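Local coordinates for protein acetyl-CoA acetyltransferase (Elizabethkingia anophelis NUHP1, PDB 6BN2) that probably catalyses the reversible thiolase condensation of two acetyl-CoA molecules into acetoacetyl-CoA and free CoA, at residues A[30-35]-A[207-212]; A[43-48]-A[261-266]; A[49-54]-A[273-278]; A[65-70]-A[130-135]; A[240-243]-A[248-251]. All coordinates share one frame; numbering follows the deposited sequence.

Contact 1 of 5, residues A[30-35]-A[207-212]; sequences SGVPAT and VPVSIP
The carbonyl oxygen of Val32 takes a hydrogen bond from ND2 of Asn125, while the side chain of the same residue reaches to the short strand 209-211. That bond ties down the backbone just ahead of helix 34-48, where Pro33 holds the N-cap position. Between 30-35 and 207-212 no hydrogen bond is made; the contact is a small apolar one built round a single valine. Its two methyl groups divide the work. CG1 of Val32 meets CG1 of Val209 at 4.3 Å, and CG2 of Val32 lies 4.0 Å from CG1 of Ile211. With CG1 trans to the backbone nitrogen (chi1 -178°), both branches of Val32 fan out over the strand, one to each hydrophobic residue. The side chains of Val32 and Ile211 meet at about a right angle, so they touch over a short length. The backbones stay well apart, with CA of Val32 7.3 Å from CA of Ile211. Ser210, between the two hydrophobic residues, turns its side chain away from the valine, the two-residue repeat expected of a strand. Val209 is buried; Ile211 is partly exposed. The strand itself is half of a small antiparallel ribbon, bonded through its backbone to Phe221 and Ile219 of strand 219-221. Val209 also packs on Leu37 and Val40 of helix 34-48 and on Thr20 and Pro21 of strand 12-24, so the ribbon is fastened both to the start of that helix and to strand 12-24 of the main sheet.

Contact 2 of 5, residues A[43-48]-A[261-266]; sequences KGALDK and ASALVL
Ala45 presses its methyl onto Ala263 and Val265 where helix 34-48 lies on strand 258-268, part of the layered alpha/beta packing of the thiolase fold. The axes of the two short segments come within 7.6 Å and cross at -41°, a close approach made possible by the small residues between them. The bump on the helix side is the CB of Ala45. It sits 3.9 Å from the carbonyl O of Ala263 and 4.3 Å from the CB of Ala263, in a shallow dip of the strand surface. The rise beyond that dip is Val265: its CG1 is trans to the backbone nitrogen (chi1 177°), which leaves CG2 as the methyl turned to the helix, 4.0 Å from the CB of Ala45. Ala41, one turn earlier, packs on Ala263 as well. Leu264 points the other way, onto helix 358-375, so the strand is covered by helix on both faces. Outside the packed face, Lys43 bridges a turn of helix to Asp47, its NZ 2.8 Å from OD2 and on the syn lone pair of that oxygen. On the buried side, Leu46 meets the same valine methyl from another direction, its CD2 4.2 Å from CG2 of Val265.

Contact 3 of 5, residues A[49-54]-A[273-278]; sequences INLNPA and ESLGLK
Ile49 and Leu51 run in the reverse sense past Leu277 and Leu275, with CA of Ile49 7.5 Å from CA of Leu277 and CA of Leu51 8.7 Å from CA of Leu275. Both chains have just left a helix through a Schellman motif: Asn50, with positive phi, ends helix 34-48, and Gly276 (phi 71°) does the same for helix 269-274. Two aliphatic pairs then do the packing. Both methyls of Leu277 lie along one side of the isoleucine, CD2 4.0 Å from CB of Ile49 and CD1 4.1 Å from CD1 of Ile49. CG1 of Ile49 is wedged between its own nitrogen and carbonyl carbon (chi1 50°), and CD1 extends from there to the leucine methyl. In the second pair, CD1 of Leu51 touches CD1 of Leu275 at 3.8 Å, methyl against methyl. In each pair the side chains are crossed nearly at right angles. Beyond Leu51 the chain is shaped by an Asx turn, in which OD1 of Asn52 accepts the backbone N of Ala54 at 3.0 Å, the donor standing above the carbonyl plane. Met267, from strand 258-268, packs against Leu51, Leu275 and Leu277 alike. No hydrogen bond or ion pair joins 49-54 to 273-278, so the two helix exits are held against each other by a partly buried apolar packing.

Contact 4 of 5, residues A[65-70]-A[130-135]; sequences LQAGEG and PHYIDG
Ala67 sits at the second position of a type II beta turn, Gln66 to Glu69, and sets its methyl against both Pro130 and Tyr132, the latter on the short strand 131-133. The turn is closed by a bond from the N of Glu69 to the O of Gln66 at 3.1 Å, and Gly68, at the third position, carries the positive phi (77°) that a type II turn needs. The methyl touches both residues: CB of Ala67 is 3.8 Å from CG of Pro130 and 3.7 Å from CE1 of Tyr132. The proline ring, puckered C-gamma endo, also brings its CD to 3.3 Å from the O of Ala67, a snug fit at the turn's backbone. Tyr132 reaches the alanine through its torsions: CG is trans to the carbonyl carbon (chi1 -54°), and a chi2 of -33° twists the ring so that it lies obliquely to the methyl, with the hydroxyl carried past it toward the backbone. All three residues are buried, and this is the subunit interface: strand 131-133 continues as an antiparallel ladder into the second subunit, Ala67 packs on Ala67 of that subunit, and the N of Gly68 donates to Asp153 of the second subunit. The tyrosine hydroxyl has its own partner in OD2 of Asp153 of the same chain. It also takes part in a water bridge to the turn: the water receives the N-H of Ala67 at 3.0 Å from its N and donates to OH of Tyr132 at 2.9 Å.

Contact 5 of 5, residues A[240-243]-A[248-251]; sequences TVFQ and TVTA
The carbonyl O of Val249 takes the one direct hydrogen bond between 240-243 and 248-251. It accepts the backbone N of Val241, a bond of 3.2 Å that is somewhat bent at the hydrogen (142°) but falls in the carbonyl plane. A water donates to the same oxygen at 2.7 Å and accepts from the N of Phe242 at 2.8 Å, so direct and water-mediated links run side by side. The CA of Thr240 adds a CA-H...O contact to the O of Val249, 3.3 Å long. Next to these polar links the valine side chain is packed tightly: its CG1, trans to the backbone nitrogen (chi1 178°), meets the ring of Phe242 at the edge and near the ring plane, CD2 of Phe242 being 3.7 Å from CG1 of Val249. The two segments belong to the long excursion between strands 219-221 and 258-268, probably part of the loop domain that in thiolases helps to hold the CoA substrate. Val249 also touches Ala254, which together with Ala252 and Tyr190 provides a calcium site, and the ring of Phe242 meets that of His163. Thr240 keeps its own segment folded, OG1 donating to the O of Gln243 at 2.6 Å, while its CG2 rests 3.6 Å from the N of Thr248. The packing thins at the other end. Val241 and Ala251 are both exposed, and there CG2 of Val241 is 4.2 Å from the C of Thr250.

Contacts 1, 2 and 3 form a chain of packing along helix 34-48. Contacts 1 and 2 touch where CG1 of Val207 meets CA of Gly44 at 4.1 Å, and contacts 2 and 3 are joined by a probable hydrogen bond, Leu51 N to Leu46 O at 3.1 Å. Contact 4, at the dimer interface, borders contact 1, with CB of Ala34 3.3 Å from OE1 of Glu69. Contact 5 stands apart, its centre about 48 Å from that of contact 3. It alone nears an annotated site: the side chain of Ala251 is about 6 Å from a bound calcium ion, and the side chain of Phe242 about 11 Å from the side chain of His356, a predicted proton acceptor.

Contact 1 of 5, residues A[30-35]-A[207-212]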
# COMPACT_ATOMS: atom_id res chain seq x y z
N SER A 30 15.00 -4.44 -17.60
CA SER A 30 13.84 -5.31 -17.67
C SER A 30 14.07 -6.65 -16.96
O SER A 30 13.09 -7.32 -16.60
CB SER A 30 13.45 -5.55 -19.13
OG SER A 30 14.49 -6.18 -19.84
N GLY A 31 15.32 -7.03 -16.73
CA GLY A 31 15.65 -8.24 -15.99
C GLY A 31 15.95 -8.04 -14.52
O GLY A 31 16.36 -9.01 -13.86
N VAL A 32 15.77 -6.84 -13.99
CA VAL A 32 16.06 -6.51 -12.60
C VAL A 32 14.72 -6.25 -11.91
O VAL A 32 14.10 -5.21 -12.16
CB VAL A 32 17.00 -5.31 -12.49
CG1 VAL A 32 17.33 -5.02 -11.03
CG2 VAL A 32 18.27 -5.55 -13.32
N PRO A 33 14.25 -7.14 -11.04
CA PRO A 33 12.90 -6.99 -10.46
C PRO A 33 12.73 -5.67 -9.71
O PRO A 33 13.69 -5.11 -9.17
CB PRO A 33 12.79 -8.17 -9.50
CG PRO A 33 13.76 -9.19 -10.01
CD PRO A 33 14.92 -8.37 -10.59
N ALA A 34 11.48 -5.20 -9.67
CA ALA A 34 11.18 -3.96 -8.96
C ALA A 34 11.76 -3.96 -7.54
O ALA A 34 12.30 -2.94 -7.09
CB ALA A 34 9.66 -3.77 -8.88
N THR A 35 11.64 -5.08 -6.82
CA THR A 35 12.12 -5.11 -5.44
C THR A 35 13.63 -4.96 -5.37
O THR A 35 14.14 -4.38 -4.40
CB THR A 35 11.69 -6.41 -4.74
OG1 THR A 35 12.12 -7.54 -5.51
CG2 THR A 35 10.15 -6.46 -4.56
N VAL A 207 22.05 6.68 -8.46
CA VAL A 207 22.88 5.57 -8.01
C VAL A 207 22.78 4.46 -9.06
O VAL A 207 21.67 4.11 -9.48
CB VAL A 207 22.49 5.06 -6.61
CG1 VAL A 207 22.82 6.14 -5.58
CG2 VAL A 207 21.01 4.68 -6.53
N PRO A 208 23.90 3.92 -9.51
CA PRO A 208 23.86 2.97 -10.63
C PRO A 208 23.35 1.60 -10.21
O PRO A 208 23.39 1.22 -9.04
CB PRO A 208 25.32 2.89 -11.07
CG PRO A 208 26.08 3.16 -9.77
CD PRO A 208 25.27 4.23 -9.08
N VAL A 209 22.91 0.85 -11.22
CA VAL A 209 22.45 -0.53 -11.04
C VAL A 209 23.44 -1.44 -11.74
O VAL A 209 23.70 -1.27 -12.93
CB VAL A 209 21.04 -0.73 -11.63
CG1 VAL A 209 20.60 -2.18 -11.43
CG2 VAL A 209 20.05 0.24 -11.02
N SER A 210 23.96 -2.42 -11.00
CA SER A 210 24.83 -3.43 -11.59
C SER A 210 23.96 -4.60 -12.03
O SER A 210 23.16 -5.11 -11.24
CB SER A 210 25.88 -3.88 -10.58
OG SER A 210 26.71 -4.89 -11.13
N ILE A 211 24.11 -5.01 -13.29
CA ILE A 211 23.23 -6.00 -13.90
C ILE A 211 24.05 -7.27 -14.16
O ILE A 211 24.92 -7.27 -15.04
CB ILE A 211 22.60 -5.47 -15.19
CG1 ILE A 211 21.76 -4.22 -14.87
CG2 ILE A 211 21.74 -6.54 -15.84
CD1 ILE A 211 21.49 -3.36 -16.06
N PRO A 212 23.81 -8.35 -13.43
CA PRO A 212 24.59 -9.58 -13.64
C PRO A 212 24.38 -10.12 -15.05
O PRO A 212 23.29 -10.04 -15.61
CB PRO A 212 24.04 -10.54 -12.58
CG PRO A 212 22.65 -10.04 -12.31
CD PRO A 212 22.74 -8.54 -12.43

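Contact 2 of 5, residues A[43-48]-A[261-266]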
# COMPACT_ATOMS: atom_id res chain seq x y z
N LYS A 43 19.62 1.15 -0.50
CA LYS A 43 21.02 1.05 -0.09
C LYS A 43 21.78 2.31 -0.49
O LYS A 43 22.60 2.81 0.28
CB LYS A 43 21.67 -0.18 -0.72
CG LYS A 43 23.14 -0.32 -0.32
CD LYS A 43 23.66 -1.72 -0.60
CE LYS A 43 25.06 -1.89 0.00
NZ LYS A 43 26.02 -0.95 -0.63
N GLY A 44 21.47 2.86 -1.66
CA GLY A 44 22.12 4.09 -2.08
C GLY A 44 21.84 5.25 -1.14
O GLY A 44 22.74 6.04 -0.83
N ALA A 45 20.60 5.34 -0.66
CA ALA A 45 20.25 6.42 0.26
C ALA A 45 20.98 6.27 1.59
O ALA A 45 21.46 7.26 2.16
CB ALA A 45 18.74 6.45 0.48
N LEU A 46 21.11 5.04 2.09
CA LEU A 46 21.88 4.82 3.32
C LEU A 46 23.35 5.13 3.10
O LEU A 46 24.00 5.75 3.96
CB LEU A 46 21.72 3.38 3.80
CG LEU A 46 20.30 2.94 4.13
CD1 LEU A 46 20.29 1.44 4.47
CD2 LEU A 46 19.76 3.77 5.27
N ASP A 47 23.90 4.68 1.97
CA ASP A 47 25.33 4.83 1.71
C ASP A 47 25.74 6.29 1.59
O ASP A 47 26.88 6.64 1.95
CB ASP A 47 25.70 4.07 0.43
CG ASP A 47 25.80 2.55 0.63
OD1 ASP A 47 25.84 2.07 1.78
OD2 ASP A 47 25.87 1.83 -0.40
N LYS A 48 24.86 7.17 1.09
CA LYS A 48 25.20 8.58 0.93
C LYS A 48 25.57 9.24 2.24
O LYS A 48 26.37 10.18 2.27
CB LYS A 48 24.03 9.36 0.31
CG LYS A 48 23.82 9.13 -1.18
CD LYS A 48 24.84 9.89 -2.03
CE LYS A 48 24.57 9.68 -3.52
NZ LYS A 48 25.60 10.37 -4.38
N ALA A 261 13.54 2.97 -9.49
CA ALA A 261 13.16 3.12 -8.09
C ALA A 261 13.83 4.36 -7.51
O ALA A 261 14.74 4.94 -8.11
CB ALA A 261 13.52 1.88 -7.26
N SER A 262 13.38 4.75 -6.31
CA SER A 262 13.90 5.95 -5.65
C SER A 262 13.69 5.79 -4.15
O SER A 262 12.83 5.02 -3.69
CB SER A 262 13.21 7.21 -6.17
OG SER A 262 11.79 7.03 -6.19
N ALA A 263 14.50 6.51 -3.37
CA ALA A 263 14.39 6.34 -1.93
C ALA A 263 14.95 7.56 -1.22
O ALA A 263 15.96 8.14 -1.65
CB ALA A 263 15.14 5.08 -1.47
N LEU A 264 14.31 7.90 -0.11
CA LEU A 264 14.70 9.02 0.74
C LEU A 264 14.79 8.54 2.18
O LEU A 264 14.06 7.64 2.60
CB LEU A 264 13.71 10.19 0.64
CG LEU A 264 13.49 10.86 -0.72
CD1 LEU A 264 12.60 10.04 -1.65
CD2 LEU A 264 12.83 12.23 -0.47
N VAL A 265 15.68 9.15 2.94
CA VAL A 265 15.72 8.93 4.38
C VAL A 265 15.23 10.20 5.05
O VAL A 265 15.75 11.29 4.78
CB VAL A 265 17.12 8.56 4.87
CG1 VAL A 265 17.08 8.42 6.40
CG2 VAL A 265 17.62 7.24 4.23
N LEU A 266 14.22 10.06 5.91
CA LEU A 266 13.63 11.14 6.70
C LEU A 266 14.05 11.01 8.16
O LEU A 266 14.14 9.89 8.68
CB LEU A 266 12.11 11.08 6.62
CG LEU A 266 11.36 11.94 5.59
CD1 LEU A 266 11.98 11.87 4.24
CD2 LEU A 266 9.90 11.49 5.55

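Contact 3 of 5, residues A[49-54]-A[273-278]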
# COMPACT_ATOMS: atom_id res chain seq x y z
N ILE A 49 24.97 8.78 3.34
CA ILE A 49 25.19 9.37 4.65
C ILE A 49 25.85 8.39 5.62
O ILE A 49 25.90 8.65 6.82
CB ILE A 49 23.88 9.91 5.24
CG1 ILE A 49 22.78 8.85 5.16
CG2 ILE A 49 23.44 11.15 4.45
CD1 ILE A 49 21.50 9.22 5.92
N ASN A 50 26.37 7.26 5.10
CA ASN A 50 27.04 6.24 5.90
C ASN A 50 26.19 5.85 7.11
O ASN A 50 26.69 5.71 8.23
CB ASN A 50 28.43 6.71 6.34
CG ASN A 50 29.31 5.57 6.82
OD1 ASN A 50 29.13 4.42 6.40
ND2 ASN A 50 30.24 5.87 7.70
N LEU A 51 24.89 5.67 6.89
CA LEU A 51 23.97 5.45 8.00
C LEU A 51 23.96 3.99 8.42
O LEU A 51 23.82 3.09 7.58
CB LEU A 51 22.55 5.89 7.63
CG LEU A 51 21.53 5.81 8.77
CD1 LEU A 51 21.88 6.76 9.91
CD2 LEU A 51 20.14 6.11 8.24
N ASN A 52 24.12 3.75 9.72
CA ASN A 52 23.92 2.42 10.29
C ASN A 52 22.51 1.95 9.94
O ASN A 52 21.54 2.60 10.34
CB ASN A 52 24.11 2.49 11.81
CG ASN A 52 23.86 1.17 12.51
OD1 ASN A 52 23.48 0.17 11.90
ND2 ASN A 52 24.09 1.15 13.82
N PRO A 53 22.36 0.86 9.18
CA PRO A 53 21.00 0.45 8.76
C PRO A 53 20.05 0.22 9.91
O PRO A 53 18.83 0.38 9.74
CB PRO A 53 21.27 -0.84 7.97
CG PRO A 53 22.68 -0.67 7.45
CD PRO A 53 23.41 0.04 8.56
N ALA A 54 20.56 -0.13 11.10
CA ALA A 54 19.67 -0.39 12.22
C ALA A 54 19.02 0.87 12.77
O ALA A 54 18.13 0.77 13.62
CB ALA A 54 20.41 -1.14 13.33
N GLU A 273 20.63 15.46 14.39
CA GLU A 273 21.69 16.16 15.11
C GLU A 273 22.51 15.20 15.96
O GLU A 273 23.73 15.35 16.07
CB GLU A 273 21.10 17.29 15.96
CG GLU A 273 20.60 18.44 15.10
CD GLU A 273 19.99 19.58 15.89
OE1 GLU A 273 19.92 19.49 17.13
OE2 GLU A 273 19.59 20.58 15.26
N SER A 274 21.87 14.18 16.55
CA SER A 274 22.61 13.20 17.33
C SER A 274 23.58 12.41 16.45
O SER A 274 24.62 11.96 16.94
CB SER A 274 21.65 12.26 18.06
OG SER A 274 21.04 11.36 17.15
N LEU A 275 23.26 12.25 15.17
CA LEU A 275 24.11 11.55 14.22
C LEU A 275 25.08 12.47 13.49
O LEU A 275 25.88 11.98 12.69
CB LEU A 275 23.24 10.81 13.19
CG LEU A 275 22.39 9.69 13.77
CD1 LEU A 275 21.39 9.20 12.74
CD2 LEU A 275 23.29 8.54 14.25
N GLY A 276 25.03 13.77 13.74
CA GLY A 276 25.91 14.70 13.06
C GLY A 276 25.60 14.90 11.59
O GLY A 276 26.51 15.26 10.82
N LEU A 277 24.35 14.70 11.16
CA LEU A 277 23.98 14.77 9.76
C LEU A 277 23.41 16.15 9.44
O LEU A 277 22.53 16.64 10.15
CB LEU A 277 22.96 13.68 9.40
CG LEU A 277 23.47 12.25 9.53
CD1 LEU A 277 22.32 11.26 9.33
CD2 LEU A 277 24.58 11.99 8.53
N LYS A 278 23.89 16.75 8.37
CA LYS A 278 23.26 17.97 7.89
C LYS A 278 22.15 17.62 6.91
O LYS A 278 22.40 16.90 5.94
CB LYS A 278 24.28 18.88 7.21
CG LYS A 278 23.66 20.13 6.59
CD LYS A 278 24.73 21.09 6.07
CE LYS A 278 24.08 22.32 5.45
NZ LYS A 278 25.09 23.28 4.94

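Contact 4 of 5, residues A[65-70]-A[130-135]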
# COMPACT_ATOMS: atom_id res chain seq x y z
N LEU A 65 2.11 -1.94 -9.18
CA LEU A 65 1.83 -3.18 -9.91
C LEU A 65 2.60 -4.30 -9.23
O LEU A 65 3.73 -4.64 -9.60
CB LEU A 65 2.20 -3.01 -11.42
CG LEU A 65 1.39 -1.87 -12.04
CD1 LEU A 65 1.97 -1.45 -13.38
CD2 LEU A 65 -0.10 -2.24 -12.19
N GLN A 66 2.00 -4.84 -8.17
CA GLN A 66 2.68 -5.76 -7.26
C GLN A 66 2.60 -7.22 -7.71
O GLN A 66 3.24 -8.07 -7.09
CB GLN A 66 2.09 -5.61 -5.86
CG GLN A 66 2.29 -4.17 -5.33
CD GLN A 66 1.53 -3.86 -4.05
OE1 GLN A 66 0.95 -4.74 -3.42
NE2 GLN A 66 1.53 -2.58 -3.66
N ALA A 67 1.82 -7.52 -8.75
CA ALA A 67 1.57 -8.91 -9.10
C ALA A 67 2.85 -9.62 -9.48
O ALA A 67 3.63 -9.15 -10.32
CB ALA A 67 0.57 -9.00 -10.26
N GLY A 68 3.05 -10.80 -8.88
CA GLY A 68 4.17 -11.65 -9.19
C GLY A 68 5.49 -11.21 -8.61
O GLY A 68 6.50 -11.88 -8.86
N GLU A 69 5.51 -10.12 -7.83
CA GLU A 69 6.74 -9.71 -7.17
C GLU A 69 7.07 -10.58 -5.97
O GLU A 69 8.18 -10.48 -5.43
CB GLU A 69 6.64 -8.26 -6.71
CG GLU A 69 6.46 -7.29 -7.86
CD GLU A 69 6.38 -5.86 -7.35
OE1 GLU A 69 6.64 -4.95 -8.16
OE2 GLU A 69 6.05 -5.67 -6.14
N GLY A 70 6.15 -11.44 -5.55
CA GLY A 70 6.37 -12.25 -4.38
C GLY A 70 5.86 -11.57 -3.11
O GLY A 70 5.44 -10.41 -3.10
N PRO A 130 2.92 -9.07 -15.02
CA PRO A 130 2.40 -10.23 -15.75
C PRO A 130 1.08 -9.92 -16.45
O PRO A 130 0.49 -8.85 -16.30
CB PRO A 130 2.20 -11.29 -14.66
CG PRO A 130 2.17 -10.57 -13.38
CD PRO A 130 2.81 -9.21 -13.56
N HIS A 131 0.64 -10.89 -17.26
CA HIS A 131 -0.74 -11.03 -17.69
C HIS A 131 -1.48 -11.95 -16.71
O HIS A 131 -0.88 -12.79 -16.04
CB HIS A 131 -0.81 -11.63 -19.10
CG HIS A 131 -0.45 -10.68 -20.19
ND1 HIS A 131 0.83 -10.19 -20.36
CD2 HIS A 131 -1.20 -10.13 -21.18
CE1 HIS A 131 0.85 -9.39 -21.42
NE2 HIS A 131 -0.37 -9.34 -21.93
N TYR A 132 -2.81 -11.77 -16.64
CA TYR A 132 -3.65 -12.44 -15.65
C TYR A 132 -4.63 -13.39 -16.31
O TYR A 132 -5.24 -13.05 -17.33
CB TYR A 132 -4.48 -11.41 -14.87
CG TYR A 132 -3.74 -10.27 -14.23
CD1 TYR A 132 -2.45 -10.44 -13.73
CD2 TYR A 132 -4.35 -9.03 -14.10
CE1 TYR A 132 -1.78 -9.35 -13.13
CE2 TYR A 132 -3.71 -7.97 -13.50
CZ TYR A 132 -2.43 -8.13 -13.01
OH TYR A 132 -1.82 -7.05 -12.41
N ILE A 133 -4.84 -14.55 -15.70
CA ILE A 133 -5.92 -15.45 -16.10
C ILE A 133 -6.67 -15.89 -14.85
O ILE A 133 -6.06 -16.08 -13.79
CB ILE A 133 -5.37 -16.66 -16.89
CG1 ILE A 133 -6.52 -17.57 -17.34
CG2 ILE A 133 -4.36 -17.45 -16.08
CD1 ILE A 133 -6.03 -18.74 -18.17
N ASP A 134 -7.99 -16.00 -14.94
CA ASP A 134 -8.76 -16.65 -13.87
C ASP A 134 -8.56 -18.15 -14.04
O ASP A 134 -9.19 -18.79 -14.89
CB ASP A 134 -10.23 -16.29 -13.93
CG ASP A 134 -11.06 -17.02 -12.85
OD1 ASP A 134 -10.51 -17.84 -12.07
OD2 ASP A 134 -12.28 -16.76 -12.78
N GLY A 135 -7.67 -18.73 -13.23
CA GLY A 135 -7.39 -20.14 -13.38
C GLY A 135 -8.27 -21.07 -12.59
O GLY A 135 -8.24 -22.28 -12.82
O HOH W 1 0.31 -5.87 -10.76

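Contact 5 of 5, residues A[240-243]-A[248-251]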
# COMPACT_ATOMS: atom_id res chain seq x y z
N THR A 240 -1.66 9.96 -33.77
CA THR A 240 -2.31 10.17 -32.48
C THR A 240 -2.88 8.85 -31.99
O THR A 240 -3.87 8.35 -32.55
CB THR A 240 -3.39 11.25 -32.58
OG1 THR A 240 -4.30 10.92 -33.64
CG2 THR A 240 -2.75 12.61 -32.85
N VAL A 241 -2.28 8.29 -30.95
CA VAL A 241 -2.48 6.88 -30.64
C VAL A 241 -3.75 6.60 -29.84
O VAL A 241 -4.20 5.45 -29.80
CB VAL A 241 -1.25 6.33 -29.90
CG1 VAL A 241 -0.04 6.30 -30.84
CG2 VAL A 241 -0.94 7.16 -28.69
N PHE A 242 -4.36 7.61 -29.22
CA PHE A 242 -5.56 7.37 -28.43
C PHE A 242 -6.84 7.83 -29.12
O PHE A 242 -7.93 7.47 -28.67
CB PHE A 242 -5.43 8.07 -27.06
CG PHE A 242 -4.29 7.54 -26.25
CD1 PHE A 242 -4.37 6.29 -25.66
CD2 PHE A 242 -3.11 8.27 -26.11
CE1 PHE A 242 -3.31 5.78 -24.93
CE2 PHE A 242 -2.05 7.76 -25.38
CZ PHE A 242 -2.16 6.50 -24.78
N GLN A 243 -6.73 8.56 -30.22
CA GLN A 243 -7.89 9.15 -30.87
C GLN A 243 -7.54 9.35 -32.33
O GLN A 243 -6.58 10.05 -32.64
CB GLN A 243 -8.25 10.48 -30.20
CG GLN A 243 -9.47 11.17 -30.72
CD GLN A 243 -9.82 12.35 -29.86
OE1 GLN A 243 -9.78 12.27 -28.63
NE2 GLN A 243 -10.14 13.47 -30.50
N THR A 248 -4.45 14.58 -30.38
CA THR A 248 -3.28 15.39 -30.05
C THR A 248 -2.17 14.62 -29.37
O THR A 248 -1.00 15.01 -29.50
CB THR A 248 -3.67 16.59 -29.16
OG1 THR A 248 -4.12 16.12 -27.88
CG2 THR A 248 -4.75 17.45 -29.79
N VAL A 249 -2.46 13.53 -28.66
CA VAL A 249 -1.48 12.81 -27.85
C VAL A 249 -0.80 11.75 -28.71
O VAL A 249 -1.47 10.99 -29.41
CB VAL A 249 -2.16 12.18 -26.62
CG1 VAL A 249 -1.15 11.38 -25.80
CG2 VAL A 249 -2.85 13.27 -25.77
N THR A 250 0.53 11.70 -28.65
CA THR A 250 1.31 10.74 -29.43
C THR A 250 2.25 9.96 -28.52
O THR A 250 2.39 10.24 -27.33
CB THR A 250 2.16 11.41 -30.51
OG1 THR A 250 3.23 12.13 -29.87
CG2 THR A 250 1.34 12.37 -31.37
N ALA A 251 2.93 8.98 -29.12
CA ALA A 251 3.92 8.22 -28.36
C ALA A 251 5.06 9.10 -27.89
O ALA A 251 5.68 8.81 -26.86
CB ALA A 251 4.46 7.06 -29.21
O HOH W 2 -4.14 10.40 -29.31